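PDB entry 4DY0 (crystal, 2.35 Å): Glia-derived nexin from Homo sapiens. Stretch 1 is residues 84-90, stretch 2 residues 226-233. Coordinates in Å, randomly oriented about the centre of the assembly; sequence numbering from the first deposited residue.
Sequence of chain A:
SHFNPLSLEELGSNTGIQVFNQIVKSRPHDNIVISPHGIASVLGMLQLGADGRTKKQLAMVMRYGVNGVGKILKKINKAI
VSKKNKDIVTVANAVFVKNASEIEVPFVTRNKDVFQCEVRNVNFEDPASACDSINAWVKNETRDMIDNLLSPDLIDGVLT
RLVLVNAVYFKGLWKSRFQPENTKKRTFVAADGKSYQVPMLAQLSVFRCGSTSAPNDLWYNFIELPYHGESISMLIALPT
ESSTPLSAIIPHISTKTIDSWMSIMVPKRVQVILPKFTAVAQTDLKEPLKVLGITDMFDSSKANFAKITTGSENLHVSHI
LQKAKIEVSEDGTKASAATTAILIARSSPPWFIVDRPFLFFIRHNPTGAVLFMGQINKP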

ATOM      1  N   LYS A  84     -17.072  -9.579   5.437  1.00 51.90           N
ATOM      2  CA  LYS A  84     -17.855  -8.798   6.387  1.00 53.33           C
ATOM      3  C   LYS A  84     -17.710  -7.299   6.126  1.00 56.63           C
ATOM      4  O   LYS A  84     -18.575  -6.509   6.504  1.00 57.69           O
ATOM      5  CB  LYS A  84     -17.405  -9.132   7.813  1.00 63.15           C
ATOM      6  CG  LYS A  84     -18.436  -8.863   8.899  1.00 64.66           C
ATOM      7  CD  LYS A  84     -17.998  -9.469  10.226  1.00 57.34           C
ATOM      8  N   ASN A  85     -16.612  -6.916   5.480  1.00 51.10           N
ATOM      9  CA  ASN A  85     -16.353  -5.519   5.137  1.00 49.05           C
ATOM     10  C   ASN A  85     -17.291  -4.993   4.059  1.00 50.45           C
ATOM     11  O   ASN A  85     -17.451  -3.781   3.903  1.00 47.71           O
ATOM     12  CB  ASN A  85     -14.903  -5.342   4.682  1.00 44.60           C
ATOM     13  CG  ASN A  85     -13.926  -5.400   5.828  1.00 41.28           C
ATOM     14  OD1 ASN A  85     -13.897  -4.509   6.675  1.00 42.15           O
ATOM     15  ND2 ASN A  85     -13.112  -6.448   5.863  1.00 42.81           N
ATOM     16  N   LYS A  86     -17.904  -5.915   3.321  1.00 52.00           N
ATOM     17  CA  LYS A  86     -18.775  -5.578   2.199  1.00 49.85           C
ATOM     18  C   LYS A  86     -17.969  -4.984   1.042  1.00 50.42           C
ATOM     19  O   LYS A  86     -18.133  -5.388  -0.109  1.00 54.10           O
ATOM     20  CB  LYS A  86     -19.917  -4.654   2.637  1.00 47.58           C
ATOM     21  CG  LYS A  86     -20.854  -5.285   3.667  1.00 51.55           C
ATOM     22  CD  LYS A  86     -22.190  -4.552   3.762  1.00 54.13           C
ATOM     23  N   ASP A  87     -17.094  -4.032   1.355  1.00 47.06           N
ATOM     24  CA  ASP A  87     -16.141  -3.518   0.376  1.00 42.91           C
ATOM     25  C   ASP A  87     -14.919  -4.424   0.414  1.00 41.29           C
ATOM     26  O   ASP A  87     -14.267  -4.542   1.450  1.00 44.62           O
ATOM     27  CB  ASP A  87     -15.753  -2.078   0.709  1.00 42.19           C
ATOM     28  CG  ASP A  87     -16.952  -1.142   0.734  1.00 45.90           C
ATOM     29  OD1 ASP A  87     -17.398  -0.782   1.842  1.00 45.70           O
ATOM     30  OD2 ASP A  87     -17.455  -0.776  -0.351  1.00 45.38           O
ATOM     31  N   ILE A  88     -14.612  -5.070  -0.708  1.00 38.09           N
ATOM     32  CA  ILE A  88     -13.633  -6.157  -0.702  1.00 37.51           C
ATOM     33  C   ILE A  88     -12.241  -5.770  -1.190  1.00 39.08           C
ATOM     34  O   ILE A  88     -12.063  -5.349  -2.332  1.00 42.60           O
ATOM     35  CB  ILE A  88     -14.129  -7.379  -1.508  1.00 39.29           C
ATOM     36  CG1 ILE A  88     -15.534  -7.791  -1.054  1.00 39.28           C
ATOM     37  CG2 ILE A  88     -13.161  -8.541  -1.364  1.00 38.01           C
ATOM     38  CD1 ILE A  88     -15.633  -8.131   0.421  1.00 38.30           C
ATOM     39  N   VAL A  89     -11.260  -5.933  -0.308  1.00 37.24           N
ATOM     40  CA  VAL A  89      -9.859  -5.734  -0.642  1.00 34.10           C
ATOM     41  C   VAL A  89      -9.233  -7.069  -1.039  1.00 37.41           C
ATOM     42  O   VAL A  89      -9.268  -8.030  -0.266  1.00 41.30           O
ATOM     43  CB  VAL A  89      -9.080  -5.179   0.567  1.00 34.31           C
ATOM     44  CG1 VAL A  89      -7.640  -4.866   0.183  1.00 30.60           C
ATOM     45  CG2 VAL A  89      -9.770  -3.948   1.126  1.00 34.87           C
ATOM     46  N   THR A  90      -8.659  -7.136  -2.235  1.00 52.39           N
ATOM     47  CA  THR A  90      -8.017  -8.367  -2.678  1.00 48.44           C
ATOM     48  C   THR A  90      -6.510  -8.293  -2.495  1.00 45.24           C
ATOM     49  O   THR A  90      -5.865  -7.358  -2.973  1.00 43.87           O
ATOM     50  CB  THR A  90      -8.336  -8.686  -4.147  1.00 49.12           C
ATOM     51  OG1 THR A  90      -9.754  -8.710  -4.333  1.00 51.42           O
ATOM     52  CG2 THR A  90      -7.762 -10.043  -4.528  1.00 48.52           C
ATOM     53  N   PRO A 226     -16.145   7.845   3.104  1.00 36.44           N
ATOM     54  CA  PRO A 226     -16.383   6.473   3.552  1.00 32.41           C
ATOM     55  C   PRO A 226     -16.958   5.569   2.460  1.00 36.39           C
ATOM     56  O   PRO A 226     -17.692   6.036   1.583  1.00 29.73           O
ATOM     57  CB  PRO A 226     -17.399   6.648   4.683  1.00 35.80           C
ATOM     58  CG  PRO A 226     -18.102   7.924   4.366  1.00 37.39           C
ATOM     59  CD  PRO A 226     -17.092   8.806   3.699  1.00 33.52           C
ATOM     60  N   TYR A 227     -16.607   4.285   2.513  1.00 33.18           N
ATOM     61  CA  TYR A 227     -17.220   3.281   1.652  1.00 34.52           C
ATOM     62  C   TYR A 227     -18.430   2.664   2.362  1.00 36.73           C
ATOM     63  O   TYR A 227     -18.533   2.724   3.587  1.00 35.84           O
ATOM     64  CB  TYR A 227     -16.204   2.214   1.243  1.00 32.31           C
ATOM     65  CG  TYR A 227     -15.122   2.736   0.322  1.00 33.09           C
ATOM     66  CD1 TYR A 227     -15.303   2.755  -1.054  1.00 34.51           C
ATOM     67  CD2 TYR A 227     -13.920   3.220   0.831  1.00 33.25           C
ATOM     68  CE1 TYR A 227     -14.313   3.240  -1.904  1.00 33.43           C
ATOM     69  CE2 TYR A 227     -12.925   3.707  -0.010  1.00 32.40           C
ATOM     70  CZ  TYR A 227     -13.128   3.712  -1.375  1.00 32.48           C
ATOM     71  OH  TYR A 227     -12.148   4.194  -2.213  1.00 31.74           O
ATOM     72  N   HIS A 228     -19.338   2.074   1.593  1.00 36.72           N
ATOM     73  CA  HIS A 228     -20.656   1.700   2.110  1.00 37.47           C
ATOM     74  C   HIS A 228     -20.641   0.675   3.251  1.00 39.57           C
ATOM     75  O   HIS A 228     -21.519   0.693   4.113  1.00 35.42           O
ATOM     76  CB  HIS A 228     -21.586   1.259   0.973  1.00 40.28           C
ATOM     77  CG  HIS A 228     -21.383  -0.156   0.529  1.00 47.89           C
ATOM     78  ND1 HIS A 228     -20.246  -0.576  -0.128  1.00 45.22           N
ATOM     79  CD2 HIS A 228     -22.188  -1.243   0.621  1.00 47.18           C
ATOM     80  CE1 HIS A 228     -20.352  -1.865  -0.406  1.00 48.18           C
ATOM     81  NE2 HIS A 228     -21.521  -2.292   0.038  1.00 44.53           N
ATOM     82  N   GLY A 229     -19.643  -0.205   3.263  1.00 38.13           N
ATOM     83  CA  GLY A 229     -19.488  -1.164   4.354  1.00 37.42           C
ATOM     84  C   GLY A 229     -19.210  -0.476   5.681  1.00 42.87           C
ATOM     85  O   GLY A 229     -19.339  -1.078   6.749  1.00 44.36           O
ATOM     86  N   GLU A 230     -18.818   0.793   5.607  1.00 42.51           N
ATOM     87  CA  GLU A 230     -18.541   1.606   6.792  1.00 47.88           C
ATOM     88  C   GLU A 230     -17.393   1.093   7.674  1.00 48.94           C
ATOM     89  O   GLU A 230     -17.313   1.428   8.856  1.00 51.61           O
ATOM     90  CB  GLU A 230     -19.814   1.826   7.611  1.00 50.03           C
ATOM     91  CG  GLU A 230     -20.766   2.823   6.969  1.00 62.45           C
ATOM     92  CD  GLU A 230     -21.984   3.112   7.822  1.00 80.62           C
ATOM     93  OE1 GLU A 230     -22.429   2.204   8.556  1.00 94.30           O
ATOM     94  OE2 GLU A 230     -22.499   4.246   7.753  1.00 92.01           O
ATOM     95  N   SER A 231     -16.504   0.290   7.098  1.00 44.15           N
ATOM     96  CA  SER A 231     -15.301  -0.134   7.807  1.00 38.01           C
ATOM     97  C   SER A 231     -14.056   0.427   7.121  1.00 36.34           C
ATOM     98  O   SER A 231     -12.997   0.556   7.737  1.00 34.14           O
ATOM     99  CB  SER A 231     -15.229  -1.658   7.894  1.00 37.10           C
ATOM    100  OG  SER A 231     -15.336  -2.250   6.613  1.00 36.33           O
ATOM    101  N   ILE A 232     -14.200   0.773   5.847  1.00 32.14           N
ATOM    102  CA  ILE A 232     -13.091   1.297   5.061  1.00 30.96           C
ATOM    103  C   ILE A 232     -13.413   2.688   4.525  1.00 30.43           C
ATOM    104  O   ILE A 232     -14.546   2.968   4.142  1.00 35.91           O
ATOM    105  CB  ILE A 232     -12.749   0.364   3.880  1.00 29.46           C
ATOM    106  CG1 ILE A 232     -12.425  -1.042   4.393  1.00 30.95           C
ATOM    107  CG2 ILE A 232     -11.592   0.938   3.066  1.00 26.14           C
ATOM    108  CD1 ILE A 232     -12.166  -2.053   3.299  1.00 32.41           C
ATOM    109  N   SER A 233     -12.415   3.561   4.498  1.00 30.52           N
ATOM    110  CA  SER A 233     -12.622   4.904   3.975  1.00 32.12           C
ATOM    111  C   SER A 233     -11.380   5.427   3.271  1.00 29.76           C
ATOM    112  O   SER A 233     -10.259   5.013   3.563  1.00 26.72           O
ATOM    113  CB  SER A 233     -13.053   5.863   5.088  1.00 31.37           C
ATOM    114  OG  SER A 233     -12.104   5.872   6.136  1.00 48.84           O
TER
HETATM  115  O   HOH W   1     -16.239  -0.819   4.205  1.00 37.52           O

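Stretch 1 ends a 3-10 segment at N85 and continues as loop through K86 and D87. K86 has a positive phi of 69°. Stretch 2 folds back on itself in a type I beta turn from Y227 to E230. The turn is closed by E230 N donating to Y227 O at 2.8 Å. Y227 N also donates to I232 O at 2.9 Å, which ties the two arms together. The CA atoms of the two stretches come nearest at K86 CA and G229 CA, 5.0 Å apart.

G229 sits tight against stretch 1. G229 CA makes a CA-H...O contact with N85 O at 3.3 Å, nearly straight at the hydrogen (163°). A CB on G229 would point toward stretch 1 and fall 1.9 Å from N85 O and 2.8 Å from D87 OD1. The close packing therefore depends on the absence of a side chain.

D87 is buried, and its carboxylate is the main polar anchor. D87 OD1 accepts from G229 N at 2.7 Å, so the side chain holds the turn through its backbone. D87 OD2 accepts a weak hydrogen bond from H228 ND1 at 2.8 Å; the angle at the hydrogen is only 121°. OD2 lies at the edge of the imidazole, near its plane. K86 CB adds a looser contact to H228 NE2 at 3.9 Å.

A second polar link lies at N85, where S231 OG donates to N85 OD1 at 2.7 Å. Water 1 joins the two stretches as well. Water 1 donates to D87 OD1 at 2.6 Å and to N85 O at 3.2 Å, and accepts from S231 N at 3.1 Å.

I232 supplies the apolar part. I232 CD1 meets V89 CG2 at 3.7 Å and also lies 3.7 Å from D87 O. I88 points away and takes no part.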